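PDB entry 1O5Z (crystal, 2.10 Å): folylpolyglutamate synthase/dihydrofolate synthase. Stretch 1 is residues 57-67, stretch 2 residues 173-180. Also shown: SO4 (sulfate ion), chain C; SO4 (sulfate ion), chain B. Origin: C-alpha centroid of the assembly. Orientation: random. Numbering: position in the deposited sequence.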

# COMPACT_ATOMS: atom_id res chain seq x y z
N ILE A 57 -7.96 3.52 -7.56
CA ILE A 57 -7.03 2.42 -7.81
C ILE A 57 -7.25 1.20 -6.93
O ILE A 57 -6.99 1.24 -5.73
CB ILE A 57 -5.55 2.90 -7.70
CG1 ILE A 57 -5.29 4.03 -8.73
CG2 ILE A 57 -4.58 1.75 -8.01
CD1 ILE A 57 -4.53 5.03 -8.24
N GLY A 58 -7.64 0.10 -7.57
CA GLY A 58 -7.79 -1.18 -6.90
C GLY A 58 -6.91 -2.26 -7.48
O GLY A 58 -6.05 -2.03 -8.32
N GLY A 59 -7.12 -3.47 -7.02
CA GLY A 59 -6.34 -4.59 -7.46
C GLY A 59 -5.80 -5.34 -6.27
O GLY A 59 -5.61 -4.78 -5.21
N THR A 60 -5.56 -6.62 -6.44
CA THR A 60 -5.02 -7.44 -5.37
C THR A 60 -3.61 -7.01 -4.90
O THR A 60 -3.31 -6.90 -3.70
CB THR A 60 -5.05 -8.88 -5.84
OG1 THR A 60 -6.40 -9.22 -6.20
CG2 THR A 60 -4.71 -9.84 -4.70
N ASN A 61 -2.74 -6.76 -5.88
CA ASN A 61 -1.38 -6.35 -5.59
C ASN A 61 -1.01 -5.18 -6.48
O ASN A 61 -1.39 -5.15 -7.64
CB ASN A 61 -0.39 -7.51 -5.80
CG ASN A 61 -0.63 -8.65 -4.81
OD1 ASN A 61 -0.61 -8.43 -3.57
ND2 ASN A 61 -0.91 -9.85 -5.33
N GLY A 62 -0.26 -4.25 -5.94
CA GLY A 62 0.21 -3.11 -6.70
C GLY A 62 -0.65 -1.87 -6.57
O GLY A 62 -0.30 -0.83 -7.13
N LYS A 63 -1.76 -1.93 -5.86
CA LYS A 63 -2.62 -0.76 -5.85
C LYS A 63 -2.00 0.39 -5.05
O LYS A 63 -2.12 1.55 -5.44
CB LYS A 63 -4.08 -1.06 -5.45
CG LYS A 63 -4.29 -1.90 -4.24
CD LYS A 63 -5.72 -1.77 -3.71
CE LYS A 63 -5.86 -2.63 -2.41
NZ LYS A 63 -5.20 -3.97 -2.51
N GLY A 64 -1.36 0.07 -3.93
CA GLY A 64 -0.64 1.05 -3.16
C GLY A 64 0.48 1.66 -3.94
O GLY A 64 0.63 2.87 -3.91
N SER A 65 1.31 0.86 -4.61
CA SER A 65 2.43 1.37 -5.46
C SER A 65 1.91 2.22 -6.59
O SER A 65 2.48 3.28 -6.89
CB SER A 65 3.19 0.27 -6.18
OG SER A 65 3.91 -0.57 -5.32
N VAL A 66 0.88 1.73 -7.29
CA VAL A 66 0.34 2.48 -8.44
C VAL A 66 -0.27 3.80 -7.95
O VAL A 66 -0.02 4.85 -8.56
CB VAL A 66 -0.68 1.68 -9.26
CG1 VAL A 66 -1.43 2.59 -10.22
CG2 VAL A 66 0.02 0.53 -10.03
N ALA A 67 -1.02 3.76 -6.86
CA ALA A 67 -1.54 5.03 -6.29
C ALA A 67 -0.43 6.02 -5.98
O ALA A 67 -0.51 7.19 -6.30
CB ALA A 67 -2.37 4.75 -5.01
N SER A 173 -10.44 4.61 -13.48
CA SER A 173 -10.49 3.49 -12.52
C SER A 173 -9.43 2.50 -12.99
O SER A 173 -9.35 2.16 -14.18
CB SER A 173 -11.85 2.80 -12.56
OG SER A 173 -12.89 3.74 -12.35
N THR A 174 -8.61 2.09 -12.04
CA THR A 174 -7.51 1.17 -12.31
C THR A 174 -7.69 -0.08 -11.49
O THR A 174 -7.96 -0.01 -10.27
CB THR A 174 -6.21 1.88 -11.95
OG1 THR A 174 -6.12 3.07 -12.75
CG2 THR A 174 -4.94 1.01 -12.30
N ILE A 175 -7.60 -1.23 -12.15
CA ILE A 175 -7.51 -2.49 -11.43
C ILE A 175 -6.16 -3.12 -11.75
O ILE A 175 -5.95 -3.71 -12.82
CB ILE A 175 -8.67 -3.41 -11.79
CG1 ILE A 175 -10.00 -2.72 -11.38
CG2 ILE A 175 -8.53 -4.75 -11.04
CD1 ILE A 175 -11.26 -3.38 -11.91
N VAL A 176 -5.21 -2.95 -10.83
CA VAL A 176 -3.83 -3.26 -11.17
C VAL A 176 -3.71 -4.74 -11.51
O VAL A 176 -3.24 -5.10 -12.60
CB VAL A 176 -2.84 -2.88 -10.04
CG1 VAL A 176 -1.38 -3.13 -10.53
CG2 VAL A 176 -3.01 -1.44 -9.58
N THR A 177 -4.15 -5.59 -10.57
CA THR A 177 -4.26 -7.03 -10.75
C THR A 177 -5.50 -7.63 -10.10
O THR A 177 -6.13 -7.03 -9.24
CB THR A 177 -3.01 -7.83 -10.20
OG1 THR A 177 -2.88 -7.76 -8.74
CG2 THR A 177 -1.69 -7.27 -10.82
N VAL A 178 -5.79 -8.86 -10.52
CA VAL A 178 -6.73 -9.72 -9.86
C VAL A 178 -6.07 -11.07 -9.59
O VAL A 178 -5.87 -11.86 -10.53
CB VAL A 178 -7.99 -9.91 -10.73
CG1 VAL A 178 -8.98 -10.85 -10.03
CG2 VAL A 178 -8.60 -8.52 -11.14
N ASP A 179 -5.73 -11.32 -8.32
CA ASP A 179 -5.02 -12.54 -7.91
C ASP A 179 -5.79 -13.28 -6.81
O ASP A 179 -6.44 -12.65 -5.98
CB ASP A 179 -3.61 -12.17 -7.42
CG ASP A 179 -2.78 -11.47 -8.50
OD1 ASP A 179 -2.72 -12.10 -9.61
OD2 ASP A 179 -2.16 -10.34 -8.35
N ARG A 180 -5.68 -14.61 -6.83
CA ARG A 180 -6.41 -15.52 -5.93
C ARG A 180 -5.81 -15.42 -4.54
O ARG A 180 -4.78 -14.78 -4.38
CB ARG A 180 -6.29 -16.99 -6.41
CG ARG A 180 -7.61 -17.78 -6.62
CD ARG A 180 -7.49 -18.83 -7.79
NE ARG A 180 -8.75 -19.45 -8.22
CZ ARG A 180 -8.97 -20.01 -9.45
NH1 ARG A 180 -8.02 -19.99 -10.38
NH2 ARG A 180 -10.16 -20.59 -9.74
S SO4 C . 0.71 -2.80 -2.93
O1 SO4 C . 0.50 -4.20 -3.27
O2 SO4 C . 1.48 -2.59 -1.72
O3 SO4 C . -0.65 -2.28 -2.73
O4 SO4 C . 1.45 -2.09 -3.98
S SO4 B . -8.05 -6.62 -2.24
O1 SO4 B . -7.66 -5.81 -1.09
O2 SO4 B . -7.06 -7.68 -2.44
O3 SO4 B . -8.11 -5.72 -3.39
O4 SO4 B . -9.38 -7.19 -2.07

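A loop leading from a strand into a helix can be tied to a neighbouring segment by backbone and side-chain bonds, and folylpolyglutamate synthase/dihydrofolate synthase gives a compact example. The shortest hydrogen bonds between the stretches join backbone to backbone. Ile57 and Gly58 lie parallel to Thr174 and Ile175, and Gly58 bonds through both of its polar backbone atoms: its N donates to Thr174 O at 2.7 Å, and its O accepts from Val176 N at 2.8 Å. Both bonds are nearly straight. Bonding to Thr174 and Val176, on either side of Ile175 in sequence, is the usual parallel pattern.

Beyond the strands the pairing continues in a less regular form. Thr60 N donates to Thr177 O at 2.9 Å, and side chains then take over the role of backbone partners. Thr60 OG1 accepts from Asp179 N at 3.1 Å, while Thr177 OG1 accepts from Asn61 N at 3.0 Å, so each stretch offers a threonine hydroxyl to an amide of the other. Thr177 OG1 also donates to Asp179 OD2 at 2.7 Å within its own stretch. The same carboxylate oxygen receives a longer bond from the other stretch, Asn61 ND2 to Asp179 OD2 at 3.3 Å, so that Asp179 OD2 joins the side chains of Asn61 and Thr177.

Glycines make the close approach possible. Gly59 CA comes within 3.0 Å of Thr177 O in a CA-H...O contact, and a CB at Gly59 would run into Val176 N and Thr177 N. At Gly62 a CB would meet Val176 CG1. The backbone angles of both residues, with positive phi, independently call for glycine.

Gly62 sits at the N-cap position of the helix that follows, and its O accepts from Val66 N at 2.8 Å. The amides at this turn gather a sulfate, probably from the crystallisation liquor: Gly62 N reaches O1 of the chain C ion at 2.8 Å, Gly64 N its O3 at 2.7 Å and Ser65 N its O4 at 3.0 Å. Lys63 turns its end away from the second stretch, and its NZ donates to Gly59 O at 2.8 Å, tying the helix start back to the loop.

Apolar packing centres on Val176, the residue most covered by the opposing stretch. Its CG2 lies 3.6 Å from Val66 CG2 and 3.9 Å from Ile57 CG2, bringing strand and helix together around one methyl group. Ile57 and Thr174 project to the same face of the sheet, with Ile57 CG1 4.0 Å from Thr174 CB. Backbone bonds thus accompany the parallel register, and a buried valine packs against both strand and helix.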